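Local coordinates for extracellular solute-binding protein, family 1 (Bifidobacterium longum subsp. infantis, PDB 6FTH) that probably captures human milk oligosaccharides outside the cell and delivers them to an ABC transporter for uptake, at residues Val34-Arg37 with Lys42-Asn45; Met46-Asp51 with Val367-Gly372. All blocks are in the same frame, centred on the assembly; numbering follows the deposited sequence.

Interaction 1: residues Val34-Arg37 with Lys42-Asn45; sequences VVKR and KIAN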
loop_
_atom_site.group_PDB
_atom_site.type_symbol
_atom_site.label_atom_id
_atom_site.label_comp_id
_atom_site.label_asym_id
_atom_site.label_seq_id
_atom_site.Cartn_x
_atom_site.Cartn_y
_atom_site.Cartn_z
ATOM N N VAL A 34 -2.920 -21.146 -2.207
ATOM C CA VAL A 34 -2.356 -19.905 -2.731
ATOM C C VAL A 34 -3.502 -18.992 -3.126
ATOM O O VAL A 34 -4.303 -19.337 -4.001
ATOM C CB VAL A 34 -1.435 -20.130 -3.940
ATOM C CG1 VAL A 34 -0.749 -18.812 -4.331
ATOM C CG2 VAL A 34 -0.434 -21.243 -3.686
ATOM N N VAL A 35 -3.573 -17.837 -2.488
ATOM C CA VAL A 35 -4.502 -16.779 -2.858
ATOM C C VAL A 35 -3.827 -16.003 -3.982
ATOM O O VAL A 35 -2.698 -15.519 -3.820
ATOM C CB VAL A 35 -4.822 -15.876 -1.658
ATOM C CG1 VAL A 35 -5.823 -14.807 -2.030
ATOM C CG2 VAL A 35 -5.318 -16.708 -0.464
ATOM N N LYS A 36 -4.489 -15.934 -5.134
ATOM C CA LYS A 36 -3.875 -15.510 -6.384
ATOM C C LYS A 36 -4.170 -14.054 -6.743
ATOM O O LYS A 36 -5.297 -13.560 -6.598
ATOM C CB LYS A 36 -4.363 -16.399 -7.531
ATOM C CG LYS A 36 -3.959 -17.866 -7.437
ATOM C CD LYS A 36 -2.453 -18.158 -7.661
ATOM C CE LYS A 36 -1.978 -17.836 -9.069
ATOM N NZ LYS A 36 -2.874 -18.503 -10.092
ATOM N N ARG A 37 -3.150 -13.383 -7.262
ATOM C CA ARG A 37 -3.344 -12.093 -7.894
ATOM C C ARG A 37 -4.210 -12.263 -9.143
ATOM O O ARG A 37 -4.127 -13.284 -9.834
ATOM C CB ARG A 37 -1.992 -11.569 -8.350
ATOM C CG ARG A 37 -1.962 -10.154 -8.855
ATOM C CD ARG A 37 -0.636 -9.925 -9.522
ATOM N NE ARG A 37 -0.425 -8.556 -9.950
ATOM C CZ ARG A 37 -0.877 -8.039 -11.091
ATOM N NH1 ARG A 37 -1.621 -8.760 -11.929
ATOM N NH2 ARG A 37 -0.594 -6.781 -11.400
ATOM N N LYS A 42 -2.678 -20.390 -14.048
ATOM C CA LYS A 42 -2.715 -21.403 -13.011
ATOM C C LYS A 42 -1.282 -21.779 -12.631
ATOM O O LYS A 42 -0.403 -21.857 -13.488
ATOM C CB LYS A 42 -3.467 -22.614 -13.568
ATOM C CG LYS A 42 -4.101 -23.515 -12.535
ATOM C CD LYS A 42 -3.008 -24.193 -11.742
ATOM C CE LYS A 42 -3.452 -25.360 -10.962
ATOM N NZ LYS A 42 -2.482 -25.616 -9.901
ATOM N N ILE A 43 -1.040 -21.997 -11.335
ATOM C CA ILE A 43 0.314 -22.306 -10.868
ATOM C C ILE A 43 0.849 -23.583 -11.505
ATOM O O ILE A 43 2.040 -23.677 -11.828
ATOM C CB ILE A 43 0.358 -22.390 -9.331
ATOM C CG1 ILE A 43 0.011 -21.043 -8.721
ATOM C CG2 ILE A 43 1.762 -22.814 -8.851
ATOM C CD1 ILE A 43 0.014 -21.056 -7.180
ATOM N N ALA A 44 -0.002 -24.604 -11.640
ATOM C CA ALA A 44 0.429 -25.855 -12.261
ATOM C C ALA A 44 0.982 -25.626 -13.661
ATOM O O ALA A 44 1.798 -26.427 -14.133
ATOM C CB ALA A 44 -0.724 -26.860 -12.301
ATOM N N ASN A 45 0.556 -24.553 -14.334
ATOM C CA ASN A 45 1.061 -24.230 -15.667
ATOM C C ASN A 45 2.401 -23.510 -15.649
ATOM O O ASN A 45 2.923 -23.202 -16.726
ATOM C CB ASN A 45 0.057 -23.368 -16.441
ATOM C CG ASN A 45 -1.159 -24.158 -16.885
ATOM O OD1 ASN A 45 -1.119 -25.389 -16.935
ATOM N ND2 ASN A 45 -2.246 -23.456 -17.191
#

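Interaction 2: residues Met46-Asp51 with Val367-Gly372; sequences MQWAKD and VQQFLG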
loop_
_atom_site.group_PDB
_atom_site.type_symbol
_atom_site.label_atom_id
_atom_site.label_comp_id
_atom_site.label_asym_id
_atom_site.label_seq_id
_atom_site.Cartn_x
_atom_site.Cartn_y
_atom_site.Cartn_z
ATOM N N MET A 46 2.974 -23.217 -14.481
ATOM C CA MET A 46 4.211 -22.450 -14.405
ATOM C C MET A 46 5.408 -23.376 -14.229
ATOM O O MET A 46 5.436 -24.187 -13.301
ATOM C CB MET A 46 4.136 -21.480 -13.227
ATOM C CG MET A 46 3.004 -20.468 -13.363
ATOM S SD MET A 46 2.815 -19.502 -11.845
ATOM C CE MET A 46 1.271 -18.643 -12.153
ATOM N N GLN A 47 6.400 -23.234 -15.117
ATOM C CA GLN A 47 7.582 -24.088 -15.060
ATOM C C GLN A 47 8.284 -24.001 -13.709
ATOM O O GLN A 47 8.677 -25.026 -13.141
ATOM C CB GLN A 47 8.543 -23.740 -16.194
ATOM C CG GLN A 47 9.790 -24.610 -16.224
ATOM C CD GLN A 47 9.455 -26.052 -16.540
ATOM O OE1 GLN A 47 8.804 -26.331 -17.542
ATOM N NE2 GLN A 47 9.865 -26.968 -15.674
ATOM N N TRP A 48 8.467 -22.784 -13.184
ATOM C CA TRP A 48 9.179 -22.659 -11.914
ATOM C C TRP A 48 8.489 -23.446 -10.818
ATOM O O TRP A 48 9.156 -23.952 -9.908
ATOM C CB TRP A 48 9.351 -21.185 -11.517
ATOM C CG TRP A 48 8.071 -20.454 -11.203
ATOM C CD1 TRP A 48 7.396 -19.626 -12.037
ATOM C CD2 TRP A 48 7.319 -20.496 -9.984
ATOM N NE1 TRP A 48 6.265 -19.150 -11.427
ATOM C CE2 TRP A 48 6.199 -19.663 -10.162
ATOM C CE3 TRP A 48 7.491 -21.147 -8.754
ATOM C CZ2 TRP A 48 5.237 -19.477 -9.158
ATOM C CZ3 TRP A 48 6.540 -20.958 -7.758
ATOM C CH2 TRP A 48 5.422 -20.142 -7.978
ATOM N N ALA A 49 7.155 -23.562 -10.877
ATOM C CA ALA A 49 6.437 -24.289 -9.840
ATOM C C ALA A 49 6.666 -25.794 -9.960
ATOM O O ALA A 49 6.677 -26.510 -8.944
ATOM C CB ALA A 49 4.948 -23.968 -9.893
ATOM N N LYS A 50 6.823 -26.288 -11.191
ATOM C CA LYS A 50 7.201 -27.681 -11.398
ATOM C C LYS A 50 8.625 -27.930 -10.913
ATOM O O LYS A 50 8.891 -28.930 -10.228
ATOM C CB LYS A 50 7.060 -28.030 -12.884
ATOM C CG LYS A 50 5.629 -28.164 -13.354
ATOM C CD LYS A 50 5.549 -28.947 -14.668
ATOM C CE LYS A 50 4.101 -29.170 -15.113
ATOM N NZ LYS A 50 3.188 -29.631 -14.027
ATOM N N ASP A 51 9.537 -27.012 -11.240
ATOM C CA ASP A 51 10.904 -27.082 -10.728
ATOM C C ASP A 51 10.913 -27.082 -9.204
ATOM O O ASP A 51 11.653 -27.846 -8.575
ATOM C CB ASP A 51 11.728 -25.889 -11.226
ATOM C CG ASP A 51 11.977 -25.909 -12.723
ATOM O OD1 ASP A 51 11.653 -26.922 -13.380
ATOM O OD2 ASP A 51 12.506 -24.900 -13.245
ATOM N N VAL A 367 12.871 -14.746 -7.581
ATOM C CA VAL A 367 12.862 -14.025 -8.846
ATOM C C VAL A 367 11.836 -14.619 -9.800
ATOM O O VAL A 367 11.097 -13.878 -10.458
ATOM C CB VAL A 367 14.274 -13.958 -9.463
ATOM C CG1 VAL A 367 14.201 -13.370 -10.854
ATOM C CG2 VAL A 367 15.198 -13.129 -8.574
ATOM N N GLN A 368 11.752 -15.955 -9.864
ATOM C CA GLN A 368 10.811 -16.580 -10.795
ATOM C C GLN A 368 9.356 -16.390 -10.355
ATOM O O GLN A 368 8.473 -16.211 -11.197
ATOM C CB GLN A 368 11.154 -18.053 -11.009
ATOM C CG GLN A 368 12.433 -18.252 -11.808
ATOM C CD GLN A 368 12.656 -19.711 -12.138
ATOM O OE1 GLN A 368 12.316 -20.160 -13.241
ATOM N NE2 GLN A 368 13.185 -20.469 -11.180
ATOM N N GLN A 369 9.072 -16.389 -9.054
ATOM C CA GLN A 369 7.705 -16.044 -8.659
ATOM C C GLN A 369 7.359 -14.631 -9.083
ATOM O O GLN A 369 6.242 -14.346 -9.519
ATOM C CB GLN A 369 7.524 -16.133 -7.154
ATOM C CG GLN A 369 7.569 -17.470 -6.524
ATOM C CD GLN A 369 7.492 -17.311 -5.035
ATOM O OE1 GLN A 369 6.425 -16.996 -4.494
ATOM N NE2 GLN A 369 8.633 -17.405 -4.361
ATOM N N PHE A 370 8.283 -13.706 -8.880
ATOM C CA PHE A 370 7.982 -12.294 -9.058
ATOM C C PHE A 370 7.873 -11.946 -10.542
ATOM O O PHE A 370 6.995 -11.177 -10.935
ATOM C CB PHE A 370 9.065 -11.469 -8.334
ATOM C CG PHE A 370 8.840 -9.979 -8.351
ATOM C CD1 PHE A 370 7.696 -9.410 -7.809
ATOM C CD2 PHE A 370 9.811 -9.136 -8.866
ATOM C CE1 PHE A 370 7.498 -8.035 -7.839
ATOM C CE2 PHE A 370 9.630 -7.758 -8.885
ATOM C CZ PHE A 370 8.476 -7.213 -8.377
ATOM N N LEU A 371 8.759 -12.518 -11.371
ATOM C CA LEU A 371 8.880 -12.174 -12.787
ATOM C C LEU A 371 8.520 -13.311 -13.735
ATOM O O LEU A 371 8.593 -13.119 -14.956
ATOM C CB LEU A 371 10.325 -11.734 -13.082
ATOM C CG LEU A 371 10.815 -10.548 -12.242
ATOM C CD1 LEU A 371 12.294 -10.256 -12.500
ATOM C CD2 LEU A 371 9.974 -9.323 -12.498
ATOM N N GLY A 372 8.169 -14.475 -13.222
ATOM C CA GLY A 372 7.879 -15.642 -14.037
ATOM C C GLY A 372 9.108 -16.510 -14.272
ATOM O O GLY A 372 10.242 -16.159 -13.944
HETATM O O HOH W 1 11.674 -22.515 -14.308
HETATM O O HOH W 2 13.900 -23.278 -11.477
#

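Interaction 1: residues Val34-Arg37 with Lys42-Asn45
I43 points its CD1 methyl straight at V34, and the two side chains meet tip to tip. The closest approach is V34 CG2 to I43 CD1 at 3.5 Å. V34 CB and V34 CG1 each lie 3.7 Å from I43 CD1, so one methyl sits against the whole branch point of the valine. I43 can reach this far because its chain runs straight beyond CG1 (chi2 179°). K36, two residues further along strand 29-36 and on the same side of it, crosses I43 at a slant: its chain is folded at chi2, chi3 and chi4, which lays the methylene carbons against the isoleucine, K36 CE lying 3.8 Å from I43 CG1. The curl also brings K36 NZ to 4.1 Å from K42 CA, where it bonds the carbonyl O of D41 and forms a salt bridge with OE1 of E64. E64 OE1 accepts the backbone N-H of I43 as well, so one carboxylate oxygen ties strand to loop. The contact folds the strand-to-helix connection back over strand 29-36, an inner strand of a mixed sheet between 59-66 and 86-88, consistent with a lobe of the type 2 periplasmic-binding-protein fold. No hydrogen bond joins 34-37 to 42-45 directly. The contact thus rests on carbon atoms, with the polar end of K36 served from outside the two segments and its charge probably balanced by E64.

Interaction 2: residues Met46-Asp51 with Val367-Gly372
W48 on helix 47-56 lies against helix 363-371, and its atoms meet that helix one after another, from CB outward. W48 CB is 3.6 Å from both Q368 CB and Q368 OE1; these side chains slide past each other in opposite directions, ring and amide planes 59° apart. W48 CG follows, 3.9 Å from Q368 CB. Next, W48 CD1 lies 3.7 Å from the carbonyl O of Q368, which sits over the same ring face as Q369 CG. W48 NE1 does not bond that oxygen but donates to the carbonyl O of P403. At the far end, Q369 CG stands over the six-membered ring, 3.9 Å from the W48 ring centroid and 20° off its normal, a CH-pi contact. The ring gets there with CG set between the backbone N and the carbonyl carbon (chi1 66°), and A49 CB meets its opposite face. Without the indole, as with an alanine here, Q369 CG would probably lose its aromatic partner, the P403 carbonyl its N-H donor, and a gap would open between the helices. Two waters bridge D51 OD2 to the Q368 amide: one donates to Q368 OE1 at 2.7 Å, the other accepts from Q368 NE2. Q368 OE1 also takes the N-H of F374, whereas Q369 turns its amide to S410 and gives W48 its CG. The first helix after strand 29-36 is thus packed on one from far along the chain by van der Waals and CH-pi contact, with no direct hydrogen bond across it, and the waters carry the polar link.

Both contacts lie close together in space, on the same side of the chain's centre and in series along the chain, their centres about 11 Å apart. Interaction 2 is buried at every touching residue, whereas interaction 1 is only partly buried, V34 and I43 enclosed, K36 and K42 partly exposed. Interaction 1 is local, folding the loop after strand 29-36 back on that strand; interaction 2 ties the helix that follows to a helix more than 300 residues later. They meet where I43 O lies 3.5 Å from A49 CB. Neither has a direct hydrogen bond across it, but aliphatic contact and a nearby ion pair serve the first, aromatic contact and bridging waters the second.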